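Local coordinates for putative peptidase (Chlamydophila abortus, PDB 3CE2), which is a putative zinc metallopeptidase of the M3B family, predicted to act as an oligopeptidase on small bioactive peptides, at residues S187-E192 with C233-S238; L469-L474 with E507-I512; H273-T278 with S572-E577; A544-L549 with Q593-F598. All blocks are in the same frame, centred on the assembly; numbering follows the deposited sequence.

Contact 1: S187-E192 with C233-S238; sequences SLSDSE and CERYHS
Ser189 and Tyr236 meet hydroxyl to hydroxyl, with OG of Ser189 2.8 Å from OH of Tyr236. This is a hydrogen bond, and either group could be the donor. The Ser189 torsion sets OG anti to its backbone N (chi1 -171°), where it meets the Tyr236 hydroxyl. In Tyr236, a chi1 of -73° puts CG beside the backbone N; the hydroxyl end of the ring reaches Ser189. OG of Ser189 arrives at the edge of the ring, in its plane. The Tyr236 hydroxyl has a second partner in His210 NE2, so two hydrogen bonds grip this buried oxygen.

Arg235 points at the same helix, and its chain is bent on the way to the guanidinium. The planar end lies with one edge near the carbonyl of Ser189. The modelled separation there is too short to trust, so the exact placement is doubtful. NH1 makes a weak hydrogen bond to Ile193 O. Phe195 adds a cation-pi contact. The carboxylate of Asp190 is an opposite charge nearby, not in contact.

The two helix segments are far apart, 11.5 Å between axes at closest approach. The long side chains of Arg235 and Tyr236 span the gap, reaching the backbone and hydroxyl of Ser189. Residues 187-192 form a wider pi-type turn, with Glu192 N bonded to Ser187 O at 2.8 Å. Two helices, 180-192 and 222-237, are thus joined by polar side chains rather than by close packing, within the mainly helical fold of this M3 peptidase.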
loop_
_atom_site.group_PDB
_atom_site.type_symbol
_atom_site.label_atom_id
_atom_site.label_comp_id
_atom_site.label_asym_id
_atom_site.label_seq_id
_atom_site.Cartn_x
_atom_site.Cartn_y
_atom_site.Cartn_z
ATOM N N SER A 187 -16.123 9.264 -13.871
ATOM C CA SER A 187 -17.014 9.009 -14.986
ATOM C C SER A 187 -16.342 9.469 -16.282
ATOM O O SER A 187 -16.468 8.802 -17.309
ATOM C CB SER A 187 -18.397 9.642 -14.792
ATOM O OG SER A 187 -18.315 10.794 -13.983
ATOM N N LEU A 188 -15.602 10.580 -16.239
ATOM C CA LEU A 188 -14.907 11.056 -17.454
ATOM C C LEU A 188 -13.737 10.165 -17.825
ATOM O O LEU A 188 -13.598 9.720 -18.973
ATOM C CB LEU A 188 -14.374 12.461 -17.281
ATOM C CG LEU A 188 -15.433 13.538 -17.288
ATOM C CD1 LEU A 188 -14.813 14.785 -16.705
ATOM C CD2 LEU A 188 -15.933 13.794 -18.666
ATOM N N SER A 189 -12.899 9.912 -16.833
ATOM C CA SER A 189 -11.659 9.226 -17.068
ATOM C C SER A 189 -11.888 7.773 -17.428
ATOM O O SER A 189 -11.318 7.277 -18.382
ATOM C CB SER A 189 -10.787 9.297 -15.837
ATOM O OG SER A 189 -9.530 8.795 -16.190
ATOM N N ASP A 190 -12.741 7.097 -16.673
ATOM C CA ASP A 190 -12.931 5.671 -16.843
ATOM C C ASP A 190 -14.012 5.288 -17.838
ATOM O O ASP A 190 -13.945 4.200 -18.401
ATOM C CB ASP A 190 -13.200 5.020 -15.491
ATOM C CG ASP A 190 -12.060 5.254 -14.512
ATOM O OD1 ASP A 190 -10.920 5.526 -14.972
ATOM O OD2 ASP A 190 -12.299 5.203 -13.289
ATOM N N SER A 191 -14.987 6.164 -18.082
ATOM C CA SER A 191 -16.168 5.756 -18.861
ATOM C C SER A 191 -16.484 6.564 -20.093
ATOM O O SER A 191 -16.708 5.990 -21.146
ATOM C CB SER A 191 -17.439 5.698 -17.998
ATOM O OG SER A 191 -17.288 4.790 -16.920
ATOM N N GLU A 192 -16.543 7.885 -19.970
ATOM C CA GLU A 192 -17.223 8.675 -20.995
ATOM C C GLU A 192 -16.326 9.293 -22.039
ATOM O O GLU A 192 -16.681 9.365 -23.212
ATOM C CB GLU A 192 -18.156 9.696 -20.351
ATOM C CG GLU A 192 -19.091 8.981 -19.412
ATOM C CD GLU A 192 -20.327 9.758 -19.059
ATOM O OE1 GLU A 192 -20.176 10.875 -18.520
ATOM O OE2 GLU A 192 -21.445 9.224 -19.287
ATOM N N CYS A 233 -2.309 10.599 -24.374
ATOM C CA CYS A 233 -2.168 12.026 -24.098
ATOM C C CYS A 233 -3.279 12.831 -24.756
ATOM O O CYS A 233 -3.827 13.752 -24.155
ATOM C CB CYS A 233 -0.823 12.550 -24.565
ATOM S SG CYS A 233 0.589 11.973 -23.616
ATOM N N GLU A 234 -3.611 12.499 -25.998
ATOM C CA GLU A 234 -4.645 13.256 -26.692
ATOM C C GLU A 234 -6.001 13.140 -25.987
ATOM O O GLU A 234 -6.746 14.121 -25.882
ATOM C CB GLU A 234 -4.734 12.829 -28.138
ATOM C CG GLU A 234 -3.728 13.536 -28.993
ATOM C CD GLU A 234 -3.440 12.809 -30.303
ATOM O OE1 GLU A 234 -4.402 12.495 -31.039
ATOM O OE2 GLU A 234 -2.249 12.569 -30.607
ATOM N N ARG A 235 -6.302 11.955 -25.467
ATOM C CA ARG A 235 -7.543 11.750 -24.741
ATOM C C ARG A 235 -7.688 12.779 -23.623
ATOM O O ARG A 235 -8.720 13.417 -23.506
ATOM C CB ARG A 235 -7.660 10.314 -24.179
ATOM C CG ARG A 235 -9.106 10.034 -23.706
ATOM C CD ARG A 235 -9.484 8.577 -23.509
ATOM N NE ARG A 235 -9.239 8.193 -22.135
ATOM C CZ ARG A 235 -10.195 7.924 -21.264
ATOM N NH1 ARG A 235 -11.458 7.964 -21.624
ATOM N NH2 ARG A 235 -9.871 7.608 -20.029
ATOM N N TYR A 236 -6.647 12.961 -22.813
ATOM C CA TYR A 236 -6.755 13.848 -21.674
ATOM C C TYR A 236 -6.614 15.307 -22.064
ATOM O O TYR A 236 -7.289 16.198 -21.534
ATOM C CB TYR A 236 -5.758 13.439 -20.586
ATOM C CG TYR A 236 -6.215 12.159 -19.905
ATOM C CD1 TYR A 236 -6.981 12.202 -18.736
ATOM C CD2 TYR A 236 -5.932 10.913 -20.459
ATOM C CE1 TYR A 236 -7.427 11.054 -18.140
ATOM C CE2 TYR A 236 -6.352 9.763 -19.851
ATOM C CZ TYR A 236 -7.116 9.834 -18.706
ATOM O OH TYR A 236 -7.553 8.674 -18.111
ATOM N N HIS A 237 -5.733 15.561 -23.004
ATOM C CA HIS A 237 -5.478 16.917 -23.409
ATOM C C HIS A 237 -6.786 17.567 -23.840
ATOM O O HIS A 237 -7.069 18.716 -23.498
ATOM C CB HIS A 237 -4.458 16.922 -24.537
ATOM C CG HIS A 237 -4.288 18.257 -25.173
ATOM N ND1 HIS A 237 -3.692 19.317 -24.517
ATOM C CD2 HIS A 237 -4.666 18.719 -26.392
ATOM C CE1 HIS A 237 -3.689 20.370 -25.315
ATOM N NE2 HIS A 237 -4.286 20.037 -26.450
ATOM N N SER A 238 -7.615 16.829 -24.562
ATOM C CA SER A 238 -8.863 17.434 -25.014
ATOM C C SER A 238 -9.894 17.754 -23.901
ATOM O O SER A 238 -10.824 18.501 -24.127
ATOM C CB SER A 238 -9.470 16.620 -26.142
ATOM O OG SER A 238 -9.535 15.263 -25.776
#

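Contact 2: L469-L474 with E507-I512; sequences LFRQVL and EFYGEI
Leu474 fits against Phe508 where two consecutive helices, 451-487 and 494-509, fold back on each other as a helical hairpin. The bump is CB of Leu474. It sits over the centre of the Phe508 ring, 4.0 Å from the centroid and 10° off the normal, in a CH-pi contact. With CG anti to the backbone N (chi1 -163°), CG of Leu474 lies over the same face nearer the rim, 3.9 Å from CD2 of Phe508. The far end of the ring reaches the backbone, with CZ 3.7 Å from CA of Leu474. CG1 of Val473 touches that same CZ more loosely, at 4.3 Å.

The Leu474 side chain fills the notch between the two aromatic rings. One branch, CD1, meets the Tyr509 ring at its edge. Within the second segment, CB of Phe508 lies over one face of the Tyr509 ring, toward the rim.

Other helices close the surroundings. Val288 of helix 278-289 touches Phe470, Val473 and Phe508. Phe313 meets the Tyr509 ring edge-to-face. At the outer border Tyr509 reaches across to Arg471, its OH stopping 4.0 Å from Arg471 CB.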
loop_
_atom_site.group_PDB
_atom_site.type_symbol
_atom_site.label_atom_id
_atom_site.label_comp_id
_atom_site.label_asym_id
_atom_site.label_seq_id
_atom_site.Cartn_x
_atom_site.Cartn_y
_atom_site.Cartn_z
ATOM N N LEU A 469 9.764 4.261 -6.636
ATOM C CA LEU A 469 10.459 5.281 -5.858
ATOM C C LEU A 469 10.469 6.644 -6.551
ATOM O O LEU A 469 9.841 7.590 -6.078
ATOM C CB LEU A 469 11.860 4.817 -5.490
ATOM C CG LEU A 469 12.879 5.863 -5.029
ATOM C CD1 LEU A 469 12.255 6.905 -4.152
ATOM C CD2 LEU A 469 14.022 5.199 -4.288
ATOM N N PHE A 470 11.164 6.748 -7.676
ATOM C CA PHE A 470 11.318 8.042 -8.362
ATOM C C PHE A 470 10.018 8.626 -8.894
ATOM O O PHE A 470 9.682 9.789 -8.614
ATOM C CB PHE A 470 12.382 7.960 -9.469
ATOM C CG PHE A 470 13.772 7.892 -8.929
ATOM C CD1 PHE A 470 14.512 9.050 -8.736
ATOM C CD2 PHE A 470 14.317 6.686 -8.536
ATOM C CE1 PHE A 470 15.788 9.009 -8.189
ATOM C CE2 PHE A 470 15.595 6.637 -8.001
ATOM C CZ PHE A 470 16.326 7.801 -7.822
ATOM N N ARG A 471 9.288 7.817 -9.655
ATOM C CA ARG A 471 8.046 8.282 -10.230
ATOM C C ARG A 471 7.074 8.712 -9.148
ATOM O O ARG A 471 6.383 9.701 -9.319
ATOM C CB ARG A 471 7.412 7.258 -11.169
ATOM C CG ARG A 471 6.205 7.845 -11.872
ATOM C CD ARG A 471 6.104 7.456 -13.330
ATOM N NE ARG A 471 5.234 6.299 -13.590
ATOM C CZ ARG A 471 3.951 6.374 -13.956
ATOM N NH1 ARG A 471 3.260 5.256 -14.190
ATOM N NH2 ARG A 471 3.357 7.559 -14.088
ATOM N N GLN A 472 7.027 8.001 -8.024
ATOM C CA GLN A 472 6.123 8.415 -6.928
ATOM C C GLN A 472 6.556 9.720 -6.278
ATOM O O GLN A 472 5.728 10.518 -5.838
ATOM C CB GLN A 472 6.007 7.327 -5.878
ATOM C CG GLN A 472 5.653 5.975 -6.487
ATOM C CD GLN A 472 4.356 6.037 -7.273
ATOM O OE1 GLN A 472 3.364 6.566 -6.796
ATOM N NE2 GLN A 472 4.361 5.498 -8.478
ATOM N N VAL A 473 7.860 9.958 -6.230
ATOM C CA VAL A 473 8.348 11.160 -5.578
ATOM C C VAL A 473 8.073 12.361 -6.499
ATOM O O VAL A 473 7.730 13.472 -6.056
ATOM C CB VAL A 473 9.834 11.011 -5.228
ATOM C CG1 VAL A 473 10.415 12.336 -4.786
ATOM C CG2 VAL A 473 10.015 9.953 -4.148
ATOM N N LEU A 474 8.172 12.129 -7.798
ATOM C CA LEU A 474 7.690 13.144 -8.717
ATOM C C LEU A 474 6.252 13.510 -8.360
ATOM O O LEU A 474 5.984 14.688 -8.088
ATOM C CB LEU A 474 7.807 12.674 -10.162
ATOM C CG LEU A 474 7.731 13.721 -11.274
ATOM C CD1 LEU A 474 8.067 13.042 -12.552
ATOM C CD2 LEU A 474 6.363 14.312 -11.372
ATOM N N GLU A 507 13.124 18.302 -14.047
ATOM C CA GLU A 507 14.040 18.020 -12.934
ATOM C C GLU A 507 14.364 16.532 -12.840
ATOM O O GLU A 507 15.448 16.170 -12.412
ATOM C CB GLU A 507 13.506 18.551 -11.586
ATOM C CG GLU A 507 13.261 20.056 -11.568
ATOM C CD GLU A 507 12.781 20.587 -10.212
ATOM O OE1 GLU A 507 13.591 20.568 -9.257
ATOM O OE2 GLU A 507 11.605 21.042 -10.096
ATOM N N PHE A 508 13.449 15.665 -13.257
ATOM C CA PHE A 508 13.679 14.244 -13.078
ATOM C C PHE A 508 14.221 13.603 -14.320
ATOM O O PHE A 508 15.059 12.720 -14.256
ATOM C CB PHE A 508 12.392 13.525 -12.687
ATOM C CG PHE A 508 11.995 13.727 -11.258
ATOM C CD1 PHE A 508 12.227 12.748 -10.314
ATOM C CD2 PHE A 508 11.381 14.888 -10.854
ATOM C CE1 PHE A 508 11.871 12.941 -8.991
ATOM C CE2 PHE A 508 11.002 15.072 -9.529
ATOM C CZ PHE A 508 11.256 14.096 -8.605
ATOM N N TYR A 509 13.743 14.043 -15.468
ATOM C CA TYR A 509 13.960 13.265 -16.661
ATOM C C TYR A 509 14.671 14.047 -17.730
ATOM O O TYR A 509 14.987 13.493 -18.793
ATOM C CB TYR A 509 12.607 12.797 -17.192
ATOM C CG TYR A 509 11.869 11.865 -16.261
ATOM C CD1 TYR A 509 12.332 10.574 -16.028
ATOM C CD2 TYR A 509 10.705 12.269 -15.628
ATOM C CE1 TYR A 509 11.656 9.709 -15.188
ATOM C CE2 TYR A 509 10.033 11.425 -14.770
ATOM C CZ TYR A 509 10.504 10.143 -14.558
ATOM O OH TYR A 509 9.825 9.308 -13.691
ATOM N N GLY A 510 14.907 15.334 -17.450
ATOM C CA GLY A 510 15.518 16.280 -18.400
ATOM C C GLY A 510 16.802 15.833 -19.088
ATOM O O GLY A 510 16.982 16.048 -20.289
ATOM N N GLU A 511 17.701 15.202 -18.347
ATOM C CA GLU A 511 18.961 14.796 -18.946
ATOM C C GLU A 511 18.854 13.565 -19.819
ATOM O O GLU A 511 19.845 13.147 -20.387
ATOM C CB GLU A 511 20.039 14.552 -17.875
ATOM C CG GLU A 511 20.388 15.780 -17.037
ATOM C CD GLU A 511 20.630 17.018 -17.890
ATOM O OE1 GLU A 511 21.678 17.084 -18.574
ATOM O OE2 GLU A 511 19.772 17.930 -17.873
ATOM N N ILE A 512 17.692 12.940 -19.929
ATOM C CA ILE A 512 17.676 11.680 -20.685
ATOM C C ILE A 512 16.481 11.540 -21.613
ATOM O O ILE A 512 16.596 10.966 -22.690
ATOM C CB ILE A 512 17.776 10.444 -19.750
ATOM C CG1 ILE A 512 17.838 9.143 -20.544
ATOM C CG2 ILE A 512 16.581 10.394 -18.797
ATOM C CD1 ILE A 512 18.839 9.138 -21.686
#

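Contact 3: H273-T278 with S572-E577; sequences HNNIPT and SDFPLE
Asn275 lies against Phe574 in a CH-pi contact. CB of Asn275 is 3.8 Å from the ring centroid, 18° off the normal and offset toward the rim. With CG of Asn275 anti to the backbone N (chi1 -164°), the amide stands steeply on the ring, the two planes 70° apart. Its ND2 corner is above the CD2-CE2 rim, 3.7 Å from CD2 of Phe574. Phe150 meets the Phe574 ring edge-to-face.

Apolar packing involves Leu576. CD1 of Ile276 rests on CG of Leu576 at 3.8 Å, the two side chains crossing at about a right angle. Pro277 and Leu576 meet tip to tip, CD to CD1, at 3.7 Å.

A polar side chain also makes plain van der Waals contact. Asn274 lies across Pro575, with its ND2 3.8 Å from CG of the proline ring.

The polar bonds are made within each side. Asn275, with positive phi, is the C-prime residue of a Schellman motif that ends helix 266-271, and Ile276 N bonds back to Leu271 O. Phe574 holds the N-cap position of helix 575-581. Its N donates to Asp573 OD1 in a bent bond of 2.9 Å. Asp573 OD2 forms a salt bridge with Lys581.

A helix-ending loop thus packs against a helix start. The meeting is by van der Waals and CH-pi contact, so it depends on complementary shape.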
loop_
_atom_site.group_PDB
_atom_site.type_symbol
_atom_site.label_atom_id
_atom_site.label_comp_id
_atom_site.label_asym_id
_atom_site.label_seq_id
_atom_site.Cartn_x
_atom_site.Cartn_y
_atom_site.Cartn_z
ATOM N N HIS A 273 -1.727 12.446 11.538
ATOM C CA HIS A 273 -2.180 11.168 12.029
ATOM C C HIS A 273 -0.982 10.286 12.393
ATOM O O HIS A 273 -0.882 9.764 13.502
ATOM C CB HIS A 273 -3.068 10.493 10.972
ATOM C CG HIS A 273 -3.561 9.133 11.374
ATOM N ND1 HIS A 273 -4.125 8.877 12.614
ATOM C CD2 HIS A 273 -3.580 7.955 10.702
ATOM C CE1 HIS A 273 -4.457 7.599 12.688
ATOM N NE2 HIS A 273 -4.142 7.019 11.541
ATOM N N ASN A 274 -0.065 10.134 11.454
ATOM C CA ASN A 274 1.109 9.298 11.648
ATOM C C ASN A 274 2.257 10.030 12.307
ATOM O O ASN A 274 3.356 9.485 12.433
ATOM C CB ASN A 274 1.589 8.787 10.306
ATOM C CG ASN A 274 0.838 7.577 9.856
ATOM O OD1 ASN A 274 0.639 7.375 8.655
ATOM N ND2 ASN A 274 0.422 6.740 10.815
ATOM N N ASN A 275 2.007 11.275 12.697
ATOM C CA ASN A 275 3.021 12.079 13.341
ATOM C C ASN A 275 4.310 12.228 12.524
ATOM O O ASN A 275 5.409 12.069 13.052
ATOM C CB ASN A 275 3.373 11.474 14.679
ATOM C CG ASN A 275 4.113 12.441 15.537
ATOM O OD1 ASN A 275 4.108 13.637 15.252
ATOM N ND2 ASN A 275 4.766 11.950 16.584
ATOM N N ILE A 276 4.188 12.544 11.241
ATOM C CA ILE A 276 5.362 12.706 10.409
ATOM C C ILE A 276 5.742 14.187 10.280
ATOM O O ILE A 276 4.898 15.031 9.975
ATOM C CB ILE A 276 5.104 12.129 9.026
ATOM C CG1 ILE A 276 4.411 10.760 9.155
ATOM C CG2 ILE A 276 6.403 12.095 8.185
ATOM C CD1 ILE A 276 5.334 9.620 9.182
ATOM N N PRO A 277 7.016 14.517 10.550
ATOM C CA PRO A 277 7.448 15.902 10.387
ATOM C C PRO A 277 7.460 16.243 8.905
ATOM O O PRO A 277 7.875 15.417 8.093
ATOM C CB PRO A 277 8.893 15.901 10.946
ATOM C CG PRO A 277 9.044 14.616 11.659
ATOM C CD PRO A 277 8.107 13.646 11.014
ATOM N N THR A 278 7.022 17.447 8.554
ATOM C CA THR A 278 6.960 17.823 7.147
ATOM C C THR A 278 8.346 17.704 6.537
ATOM O O THR A 278 8.500 17.493 5.324
ATOM C CB THR A 278 6.458 19.259 6.933
ATOM O OG1 THR A 278 7.532 20.172 7.162
ATOM C CG2 THR A 278 5.290 19.590 7.859
ATOM N N SER A 572 2.910 -0.635 17.614
ATOM C CA SER A 572 3.073 -0.222 19.012
ATOM C C SER A 572 3.554 1.213 19.217
ATOM O O SER A 572 3.579 1.717 20.334
ATOM C CB SER A 572 3.999 -1.182 19.754
ATOM O OG SER A 572 5.157 -1.452 19.004
ATOM N N ASP A 573 3.920 1.884 18.145
ATOM C CA ASP A 573 4.351 3.247 18.274
ATOM C C ASP A 573 4.113 3.901 16.921
ATOM O O ASP A 573 3.714 3.229 15.974
ATOM C CB ASP A 573 5.834 3.251 18.619
ATOM C CG ASP A 573 6.276 4.501 19.377
ATOM O OD1 ASP A 573 5.536 5.513 19.449
ATOM O OD2 ASP A 573 7.404 4.464 19.905
ATOM N N PHE A 574 4.353 5.202 16.826
ATOM C CA PHE A 574 4.355 5.886 15.540
ATOM C C PHE A 574 5.336 5.226 14.600
ATOM O O PHE A 574 6.406 4.788 15.018
ATOM C CB PHE A 574 4.695 7.365 15.729
ATOM C CG PHE A 574 3.655 8.107 16.520
ATOM C CD1 PHE A 574 2.353 8.251 16.019
ATOM C CD2 PHE A 574 3.942 8.601 17.790
ATOM C CE1 PHE A 574 1.376 8.900 16.755
ATOM C CE2 PHE A 574 2.957 9.262 18.524
ATOM C CZ PHE A 574 1.682 9.404 18.012
ATOM N N PRO A 575 4.977 5.144 13.320
ATOM C CA PRO A 575 5.803 4.397 12.346
ATOM C C PRO A 575 7.278 4.814 12.268
ATOM O O PRO A 575 8.146 3.950 12.137
ATOM C CB PRO A 575 5.105 4.644 11.005
ATOM C CG PRO A 575 4.125 5.811 11.251
ATOM C CD PRO A 575 3.775 5.753 12.713
ATOM N N LEU A 576 7.578 6.110 12.339
ATOM C CA LEU A 576 8.995 6.498 12.272
ATOM C C LEU A 576 9.742 6.052 13.519
ATOM O O LEU A 576 10.915 5.657 13.441
ATOM C CB LEU A 576 9.192 7.997 12.042
ATOM C CG LEU A 576 8.618 8.603 10.751
ATOM C CD1 LEU A 576 8.925 10.082 10.694
ATOM C CD2 LEU A 576 9.050 7.874 9.454
ATOM N N GLU A 577 9.068 6.120 14.665
ATOM C CA GLU A 577 9.647 5.636 15.911
ATOM C C GLU A 577 9.928 4.142 15.850
ATOM O O GLU A 577 11.015 3.706 16.233
ATOM C CB GLU A 577 8.775 5.991 17.109
ATOM C CG GLU A 577 8.814 7.476 17.399
ATOM C CD GLU A 577 10.255 7.955 17.620
ATOM O OE1 GLU A 577 10.979 7.303 18.421
ATOM O OE2 GLU A 577 10.673 8.959 16.978
#

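Contact 4: A544-L549 with Q593-F598; sequences AALCFL and QKAFCF
Leu546 is the first residue of 544-549 to touch 593-598, and it makes two contacts. Its CB lies 4.0 Å from CB of Ala595. Its CD2 sits over one face of the Phe598 ring, 4.0 Å from the centroid, 18° off the normal and offset toward the rim. This is a CH-pi contact, and the two side chains cross at about a right angle.

Cys547 comes next, at the point where the backbones are nearest. Its CA is 4.9 Å from CA of Ala595. The small side chain of Ala595 permits this approach. SG of Cys547 is anti to the backbone N (chi1 180°) and touches CB of Lys594 at 3.8 Å. The Lys594 chain is bent at chi2, and its NZ, farther on, forms a salt bridge with Glu556.

Phe548 points away. Leu549, one turn after Leu546, returns to the contact. Its CD2 is 3.7 Å from CE1 of Phe598. The Phe598 ring is therefore touched by both leucines, near CD2 and CE2 by Leu546 and near CE1 by Leu549. Lys602 adds a cation-pi contact to the same ring.

The axes of the segments 544-549 and 593-598 approach to 7.6 Å and cross at 76°. Such a steep crossing restricts the contact to a short patch. Its chemistry is almost wholly apolar. Helices 536-553 and 590-607 are thus joined here by dispersion and close fit. Lys594 contributes its CB and CG to this patch, while its amine pairs with Glu556.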
loop_
_atom_site.group_PDB
_atom_site.type_symbol
_atom_site.label_atom_id
_atom_site.label_comp_id
_atom_site.label_asym_id
_atom_site.label_seq_id
_atom_site.Cartn_x
_atom_site.Cartn_y
_atom_site.Cartn_z
ATOM N N ALA A 544 12.776 2.138 2.851
ATOM C CA ALA A 544 13.020 1.369 4.073
ATOM C C ALA A 544 13.359 -0.087 3.767
ATOM O O ALA A 544 14.253 -0.658 4.398
ATOM C CB ALA A 544 11.837 1.439 4.982
ATOM N N ALA A 545 12.637 -0.686 2.815
ATOM C CA ALA A 545 12.834 -2.099 2.472
ATOM C C ALA A 545 14.243 -2.297 1.930
ATOM O O ALA A 545 14.944 -3.235 2.321
ATOM C CB ALA A 545 11.818 -2.542 1.443
ATOM N N LEU A 546 14.654 -1.390 1.037
ATOM C CA LEU A 546 15.961 -1.463 0.425
ATOM C C LEU A 546 17.087 -1.225 1.432
ATOM O O LEU A 546 18.132 -1.872 1.370
ATOM C CB LEU A 546 16.051 -0.471 -0.723
ATOM C CG LEU A 546 15.212 -0.845 -1.935
ATOM C CD1 LEU A 546 15.497 0.143 -3.000
ATOM C CD2 LEU A 546 15.539 -2.238 -2.421
ATOM N N CYS A 547 16.859 -0.309 2.362
ATOM C CA CYS A 547 17.795 -0.056 3.449
ATOM C C CYS A 547 17.996 -1.279 4.317
ATOM O O CYS A 547 19.108 -1.773 4.456
ATOM C CB CYS A 547 17.292 1.094 4.310
ATOM S SG CYS A 547 18.362 1.511 5.708
ATOM N N PHE A 548 16.919 -1.775 4.906
ATOM C CA PHE A 548 16.964 -3.014 5.686
ATOM C C PHE A 548 17.664 -4.117 4.935
ATOM O O PHE A 548 18.538 -4.802 5.464
ATOM C CB PHE A 548 15.557 -3.468 5.979
ATOM C CG PHE A 548 14.990 -2.890 7.223
ATOM C CD1 PHE A 548 15.707 -2.940 8.407
ATOM C CD2 PHE A 548 13.732 -2.341 7.229
ATOM C CE1 PHE A 548 15.177 -2.426 9.566
ATOM C CE2 PHE A 548 13.191 -1.832 8.378
ATOM C CZ PHE A 548 13.911 -1.862 9.542
ATOM N N LEU A 549 17.291 -4.277 3.680
ATOM C CA LEU A 549 17.859 -5.351 2.861
ATOM C C LEU A 549 19.371 -5.207 2.632
ATOM O O LEU A 549 20.130 -6.176 2.765
ATOM C CB LEU A 549 17.103 -5.460 1.526
ATOM C CG LEU A 549 17.628 -6.550 0.610
ATOM C CD1 LEU A 549 17.627 -7.905 1.314
ATOM C CD2 LEU A 549 16.832 -6.589 -0.684
ATOM N N GLN A 593 20.309 6.797 1.678
ATOM C CA GLN A 593 21.612 6.563 1.078
ATOM C C GLN A 593 21.879 5.082 0.935
ATOM O O GLN A 593 22.479 4.639 -0.057
ATOM C CB GLN A 593 22.707 7.244 1.883
ATOM C CG GLN A 593 22.628 8.744 1.762
ATOM C CD GLN A 593 23.876 9.428 2.274
ATOM O OE1 GLN A 593 24.357 9.130 3.371
ATOM N NE2 GLN A 593 24.411 10.358 1.473
ATOM N N LYS A 594 21.408 4.310 1.913
ATOM C CA LYS A 594 21.526 2.853 1.837
ATOM C C LYS A 594 20.682 2.311 0.674
ATOM O O LYS A 594 21.072 1.366 -0.023
ATOM C CB LYS A 594 21.106 2.212 3.163
ATOM C CG LYS A 594 22.206 2.109 4.210
ATOM C CD LYS A 594 23.353 1.282 3.650
ATOM C CE LYS A 594 24.317 0.802 4.713
ATOM N NZ LYS A 594 25.459 0.104 4.045
ATOM N N ALA A 595 19.523 2.918 0.455
ATOM C CA ALA A 595 18.683 2.530 -0.662
ATOM C C ALA A 595 19.418 2.800 -1.960
ATOM O O ALA A 595 19.557 1.917 -2.806
ATOM C CB ALA A 595 17.372 3.306 -0.623
ATOM N N PHE A 596 19.896 4.028 -2.113
ATOM C CA PHE A 596 20.616 4.410 -3.323
ATOM C C PHE A 596 21.830 3.520 -3.602
ATOM O O PHE A 596 22.127 3.187 -4.758
ATOM C CB PHE A 596 21.027 5.873 -3.247
ATOM C CG PHE A 596 19.888 6.826 -3.424
ATOM C CD1 PHE A 596 18.791 6.478 -4.175
ATOM C CD2 PHE A 596 19.940 8.093 -2.887
ATOM C CE1 PHE A 596 17.748 7.360 -4.362
ATOM C CE2 PHE A 596 18.899 8.983 -3.070
ATOM C CZ PHE A 596 17.794 8.602 -3.814
ATOM N N CYS A 597 22.515 3.114 -2.544
ATOM C CA CYS A 597 23.619 2.168 -2.691
ATOM C C CYS A 597 23.196 0.897 -3.390
ATOM O O CYS A 597 23.832 0.439 -4.335
ATOM C CB CYS A 597 24.215 1.824 -1.330
ATOM S SG CYS A 597 25.211 3.175 -0.674
ATOM N N PHE A 598 22.120 0.314 -2.897
ATOM C CA PHE A 598 21.568 -0.882 -3.484
ATOM C C PHE A 598 21.271 -0.676 -4.969
ATOM O O PHE A 598 21.576 -1.526 -5.801
ATOM C CB PHE A 598 20.283 -1.243 -2.743
ATOM C CG PHE A 598 19.666 -2.523 -3.196
ATOM C CD1 PHE A 598 19.864 -3.696 -2.467
ATOM C CD2 PHE A 598 18.886 -2.562 -4.340
ATOM C CE1 PHE A 598 19.292 -4.881 -2.879
ATOM C CE2 PHE A 598 18.314 -3.754 -4.765
ATOM C CZ PHE A 598 18.519 -4.917 -4.039
#

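In the fold
Following the chain, contact 1 opens and closes first, joining helices 180-192 and 222-237 and closing a loop that holds strands 197-199 and 205-207 and helix 210-217. Contact 3 opens next, at 273-278, and closes only at 572-577. That long loop contains the zinc-binding helix 394-416 and Glu430. Contact 2 lies wholly within it, joining helices 451-487 and 494-509. Contact 4 opens at 544-549, before contact 3 closes, and ends at 593-598, so contacts 3 and 4 cross. Contacts 2 and 4 touch directly, Phe470 CZ packing 3.8 Å from Phe596 CE1. Contact 1 stands apart, its centre about 38 Å from the centres of contacts 3 and 4.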